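Local coordinates for protein ubiquitin-conjugating enzyme E2, putative (Trypanosoma cruzi, PDB 4DS2) that probably acts as an E2 ubiquitin-conjugating enzyme, accepting activated ubiquitin as a thioester and passing it on towards substrate proteins, at residues A[35-40]-A[127-132]; A[39-44]-A[54-59]. One frame throughout, in Å; residues are numbered along the deposited sequence.

Contact 1. Residues A[35-40]-A[127-132]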
loop_
_atom_site.group_PDB
_atom_site.type_symbol
_atom_site.label_atom_id
_atom_site.label_comp_id
_atom_site.label_asym_id
_atom_site.label_seq_id
_atom_site.Cartn_x
_atom_site.Cartn_y
_atom_site.Cartn_z
ATOM N N SER A 35 1.995 7.755 15.583
ATOM C CA SER A 35 2.167 6.350 15.932
ATOM C C SER A 35 3.422 5.733 15.268
ATOM O O SER A 35 3.609 5.858 14.046
ATOM C CB SER A 35 0.919 5.557 15.525
ATOM O OG SER A 35 0.954 4.244 16.055
ATOM N N PRO A 36 4.281 5.052 16.064
ATOM C CA PRO A 36 5.418 4.310 15.502
ATOM C C PRO A 36 5.006 3.017 14.778
ATOM O O PRO A 36 5.799 2.509 13.987
ATOM C CB PRO A 36 6.236 3.951 16.744
ATOM C CG PRO A 36 5.201 3.761 17.806
ATOM C CD PRO A 36 4.147 4.806 17.518
ATOM N N HIS A 37 3.796 2.501 15.056
ATOM C CA HIS A 37 3.276 1.261 14.442
ATOM C C HIS A 37 2.530 1.483 13.150
ATOM O O HIS A 37 2.343 0.555 12.372
ATOM C CB HIS A 37 2.389 0.478 15.412
ATOM C CG HIS A 37 2.047 -0.913 14.918
ATOM N ND1 HIS A 37 2.925 -1.930 14.968
ATOM C CD2 HIS A 37 0.893 -1.418 14.318
ATOM C CE1 HIS A 37 2.362 -3.037 14.447
ATOM N NE2 HIS A 37 1.116 -2.723 14.047
ATOM N N SER A 38 2.085 2.708 12.912
ATOM C CA SER A 38 1.379 3.029 11.679
ATOM C C SER A 38 2.301 3.700 10.665
ATOM O O SER A 38 3.295 4.348 11.000
ATOM C CB SER A 38 0.133 3.893 11.953
ATOM O OG SER A 38 -1.007 3.072 12.134
ATOM N N THR A 39 1.930 3.514 9.415
ATOM C CA THR A 39 2.658 4.053 8.289
ATOM C C THR A 39 2.057 5.418 8.006
ATOM O O THR A 39 0.855 5.598 8.163
ATOM C CB THR A 39 2.504 3.123 7.073
ATOM O OG1 THR A 39 1.441 3.584 6.220
ATOM C CG2 THR A 39 2.210 1.630 7.562
ATOM N N ALA A 40 2.884 6.389 7.628
ATOM C CA ALA A 40 2.411 7.742 7.434
ATOM C C ALA A 40 2.435 8.025 5.933
ATOM O O ALA A 40 3.469 7.870 5.284
ATOM C CB ALA A 40 3.294 8.721 8.210
ATOM N N VAL A 127 -3.239 -2.088 2.947
ATOM C CA VAL A 127 -2.122 -2.612 2.162
ATOM C C VAL A 127 -0.796 -2.278 2.789
ATOM O O VAL A 127 0.118 -3.127 2.795
ATOM C CB VAL A 127 -2.073 -2.047 0.742
ATOM C CG1 VAL A 127 -0.693 -2.269 0.133
ATOM C CG2 VAL A 127 -3.175 -2.672 -0.118
ATOM N N LEU A 128 -0.687 -1.042 3.296
ATOM C CA LEU A 128 0.552 -0.587 3.935
ATOM C C LEU A 128 0.829 -1.399 5.183
ATOM O O LEU A 128 1.950 -1.844 5.410
ATOM C CB LEU A 128 0.467 0.881 4.294
ATOM C CG LEU A 128 0.364 1.858 3.113
ATOM C CD1 LEU A 128 -0.107 3.224 3.615
ATOM C CD2 LEU A 128 1.686 1.937 2.372
ATOM N N ASP A 129 -0.215 -1.604 5.972
ATOM C CA ASP A 129 -0.128 -2.395 7.175
ATOM C C ASP A 129 0.180 -3.869 6.879
ATOM O O ASP A 129 0.967 -4.533 7.579
ATOM C CB ASP A 129 -1.447 -2.299 7.945
ATOM C CG ASP A 129 -1.549 -3.345 9.037
ATOM O OD1 ASP A 129 -0.685 -3.339 9.970
ATOM O OD2 ASP A 129 -2.485 -4.176 8.949
ATOM N N ARG A 130 -0.485 -4.391 5.879
ATOM C CA ARG A 130 -0.317 -5.790 5.524
ATOM C C ARG A 130 1.120 -6.079 5.127
ATOM O O ARG A 130 1.710 -7.045 5.560
ATOM C CB ARG A 130 -1.305 -6.156 4.410
ATOM C CG ARG A 130 -1.125 -7.515 3.812
ATOM C CD ARG A 130 -1.265 -8.608 4.821
ATOM N NE ARG A 130 -1.110 -9.886 4.149
ATOM C CZ ARG A 130 -0.934 -11.049 4.774
ATOM N NH1 ARG A 130 -0.885 -11.101 6.104
ATOM N NH2 ARG A 130 -0.813 -12.169 4.066
ATOM N N VAL A 131 1.680 -5.213 4.293
ATOM C CA VAL A 131 3.010 -5.443 3.736
ATOM C C VAL A 131 4.162 -5.064 4.681
ATOM O O VAL A 131 5.141 -5.819 4.836
ATOM C CB VAL A 131 3.121 -4.712 2.410
ATOM C CG1 VAL A 131 4.556 -4.767 1.871
ATOM C CG2 VAL A 131 2.126 -5.355 1.442
ATOM N N PHE A 132 4.033 -3.910 5.332
ATOM C CA PHE A 132 5.082 -3.413 6.215
ATOM C C PHE A 132 5.056 -4.031 7.622
ATOM O O PHE A 132 6.096 -4.087 8.311
ATOM C CB PHE A 132 4.956 -1.883 6.329
ATOM C CG PHE A 132 5.355 -1.126 5.088
ATOM C CD1 PHE A 132 6.296 -1.638 4.180
ATOM C CD2 PHE A 132 4.841 0.141 4.862
ATOM C CE1 PHE A 132 6.683 -0.924 3.075
ATOM C CE2 PHE A 132 5.238 0.869 3.755
ATOM C CZ PHE A 132 6.163 0.333 2.864
#

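Contact 2. Residues A[39-44]-A[54-59]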
loop_
_atom_site.group_PDB
_atom_site.type_symbol
_atom_site.label_atom_id
_atom_site.label_comp_id
_atom_site.label_asym_id
_atom_site.label_seq_id
_atom_site.Cartn_x
_atom_site.Cartn_y
_atom_site.Cartn_z
ATOM N N THR A 39 1.930 3.514 9.415
ATOM C CA THR A 39 2.658 4.053 8.289
ATOM C C THR A 39 2.057 5.418 8.006
ATOM O O THR A 39 0.855 5.598 8.163
ATOM C CB THR A 39 2.504 3.123 7.073
ATOM O OG1 THR A 39 1.441 3.584 6.220
ATOM C CG2 THR A 39 2.210 1.630 7.562
ATOM N N ALA A 40 2.884 6.389 7.628
ATOM C CA ALA A 40 2.411 7.742 7.434
ATOM C C ALA A 40 2.435 8.025 5.933
ATOM O O ALA A 40 3.469 7.870 5.284
ATOM C CB ALA A 40 3.294 8.721 8.210
ATOM N N ILE A 41 1.280 8.390 5.381
ATOM C CA ILE A 41 1.197 8.911 4.015
ATOM C C ILE A 41 1.358 10.416 4.172
ATOM O O ILE A 41 0.586 11.033 4.901
ATOM C CB ILE A 41 -0.174 8.611 3.336
ATOM C CG1 ILE A 41 -0.603 7.141 3.524
ATOM C CG2 ILE A 41 -0.125 8.939 1.843
ATOM C CD1 ILE A 41 -2.037 6.791 3.104
ATOM N N PHE A 42 2.358 11.000 3.506
ATOM C CA PHE A 42 2.702 12.435 3.654
ATOM C C PHE A 42 2.679 13.297 2.353
ATOM O O PHE A 42 2.850 14.514 2.422
ATOM C CB PHE A 42 4.058 12.589 4.353
ATOM C CG PHE A 42 5.238 12.168 3.514
ATOM C CD1 PHE A 42 5.649 10.840 3.482
ATOM C CD2 PHE A 42 5.945 13.110 2.755
ATOM C CE1 PHE A 42 6.730 10.442 2.695
ATOM C CE2 PHE A 42 7.029 12.726 1.974
ATOM C CZ PHE A 42 7.419 11.389 1.941
ATOM N N SER A 43 2.478 12.675 1.186
ATOM C CA SER A 43 2.213 13.399 -0.052
ATOM C C SER A 43 1.251 12.614 -0.931
ATOM O O SER A 43 1.370 11.409 -1.075
ATOM C CB SER A 43 3.511 13.689 -0.807
ATOM O OG SER A 43 3.269 13.829 -2.194
ATOM N N VAL A 44 0.308 13.323 -1.536
ATOM C CA VAL A 44 -0.667 12.758 -2.467
ATOM C C VAL A 44 -0.740 13.661 -3.690
ATOM O O VAL A 44 -1.337 14.721 -3.637
ATOM C CB VAL A 44 -2.090 12.692 -1.838
ATOM C CG1 VAL A 44 -3.100 12.209 -2.865
ATOM C CG2 VAL A 44 -2.126 11.808 -0.602
ATOM N N LEU A 54 1.310 8.366 -4.426
ATOM C CA LEU A 54 1.539 8.662 -3.010
ATOM C C LEU A 54 3.034 8.520 -2.600
ATOM O O LEU A 54 3.776 7.739 -3.201
ATOM C CB LEU A 54 0.726 7.705 -2.137
ATOM C CG LEU A 54 -0.787 7.516 -2.273
ATOM C CD1 LEU A 54 -1.208 6.577 -1.139
ATOM C CD2 LEU A 54 -1.559 8.817 -2.196
ATOM N N LYS A 55 3.427 9.274 -1.561
ATOM C CA LYS A 55 4.713 9.082 -0.875
ATOM C C LYS A 55 4.443 8.738 0.581
ATOM O O LYS A 55 3.580 9.323 1.226
ATOM C CB LYS A 55 5.599 10.308 -0.979
ATOM C CG LYS A 55 5.957 10.682 -2.419
ATOM C CD LYS A 55 7.083 11.716 -2.477
ATOM C CE LYS A 55 7.244 12.411 -3.821
ATOM N NZ LYS A 55 8.112 13.612 -3.643
ATOM N N VAL A 56 5.142 7.724 1.067
ATOM C CA VAL A 56 4.790 7.069 2.333
ATOM C C VAL A 56 6.053 6.784 3.111
ATOM O O VAL A 56 7.116 6.572 2.519
ATOM C CB VAL A 56 4.026 5.742 2.079
ATOM C CG1 VAL A 56 3.794 4.987 3.371
ATOM C CG2 VAL A 56 2.693 5.993 1.365
ATOM N N LYS A 57 5.936 6.786 4.439
ATOM C CA LYS A 57 6.949 6.159 5.319
ATOM C C LYS A 57 6.338 4.911 5.907
ATOM O O LYS A 57 5.187 4.931 6.326
ATOM C CB LYS A 57 7.358 7.096 6.450
ATOM C CG LYS A 57 7.993 8.404 5.974
ATOM C CD LYS A 57 9.375 8.189 5.377
ATOM C CE LYS A 57 9.768 9.348 4.476
ATOM N NZ LYS A 57 10.027 10.594 5.242
ATOM N N ALA A 58 7.092 3.818 5.926
ATOM C CA ALA A 58 6.709 2.669 6.755
ATOM C C ALA A 58 6.839 3.025 8.250
ATOM O O ALA A 58 7.504 4.018 8.600
ATOM C CB ALA A 58 7.543 1.456 6.411
ATOM N N PRO A 59 6.197 2.228 9.139
ATOM C CA PRO A 59 6.308 2.422 10.593
ATOM C C PRO A 59 7.764 2.318 11.086
ATOM O O PRO A 59 8.511 1.470 10.587
ATOM C CB PRO A 59 5.506 1.237 11.160
ATOM C CG PRO A 59 4.644 0.757 10.055
ATOM C CD PRO A 59 5.467 0.982 8.829
#

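Contact 1. Residues A[35-40]-A[127-132]
Thr39, at the end of the loop leading into strand 40-46, packs against Leu128 and Phe132 of helix 120-132, the helix that lies across the sheet of this UBC fold. Thr39 CB projects toward the helix, and the two branches of the side chain share the work. OG1 lies over the aliphatic part of Leu128, 3.5 Å from Leu128 CB, while the methyl CG2 settles 3.8 Å from Leu128 CB. The same methyl reaches the rim of the Phe132 ring, CG2 lying near the ring plane and 4.1 Å from Phe132 CD2; the two side chains cross at about a right angle. The Phe132 ring also meets the rings of Tyr71 and Tyr64. Leu128 and Phe132 are four residues apart, about one helical turn, so both project toward the loop; the backbone bond from Phe132 N to Leu128 O belongs to that turn. Leucine and phenylalanine suit this inner surface because they seal helix against sheet, Leu128 also touching Val56 of strand 51-57. Threonine is compact enough for this junction of loop and strand: both short branches lie against hydrocarbon, the methyl on Leu128 and Phe132 and OG1 on Leu128. Farther out, the contact becomes polar and loose. His37 NE2 lies 4.5 Å from Asp129 OD1, too far for a direct bond; the imidazole is held instead through ND1 by Asp61, and Asp129 OD1 receives a weak hydrogen bond from Gln134 NE2.

Contact 2. Residues A[39-44]-A[54-59]
Phe42 lays one face of its ring over Lys55 CB, which sits 4.0 Å from the ring centroid and 29° off the normal, a CH-pi contact across the hairpin of strands 40-46 and 51-57. The Lys57 chain turns at chi2 (-70°), which places CD; CE lies 3.7 Å from Phe42 CE1, oblique to the ring, and the turn at chi4 places NZ in an off-centre cation-pi position, 4.6 Å from the same centroid. A classic beta bulge sets two residues, Phe42 and Ser43, opposite the single Lys55: Phe42 N bonds to Lys55 O and Lys55 N to Ser43 O. In Phe42, chi1 70° sets CG between backbone N and carbonyl carbon, and the ring beyond it lies against Lys55, with CE1 near Val56 N. Nearer the open end, Ala40 and Lys57 form a hydrogen-bonded pair, the bond from Lys57 N to Ala40 O being the straighter of the two. On the other face, Ile41 lies alongside Val56, pointing the same way, as Val44 does with Leu54; Ile41 CG2 comes within 4.0 Å of Leu54 CD1. Ile41 and Leu54 meet Ile124 of helix 120-132, and Val44 meets Leu17, Leu20 and Leu21 of helix 11-27. Beyond the pairing, Thr39 CG2 packs 3.6 Å from Pro59 CD. The chemistry divides by face: hydrocarbon packed toward the helices; on the other, the Lys55 stem over the Phe42 ring, the Lys57 ammonium probably adding electrostatic attraction.

Overall arrangement
Both contacts start from the chain around Thr39 and Ala40, where the loop after helix 11-27 enters the sheet, and their centres lie about 9 Å apart. Contact 2 is antiparallel strand pairing interrupted by a bulge, burying 594 Å² through backbone hydrogen bonds as well as side chains; contact 1 buries 165 Å² by side-chain packing, without hydrogen bonds between its segments. Each is partly buried: contact 1 grades from the helix-sheet interior to a polar, exposed loop, whereas contact 2 has a hydrophobic inner face and a lysine-bearing outer one. Helix 120-132 unites them, since it underlies both the loop and the hairpin; Phe132 CD2 packs 3.4 Å from Ala58 CB.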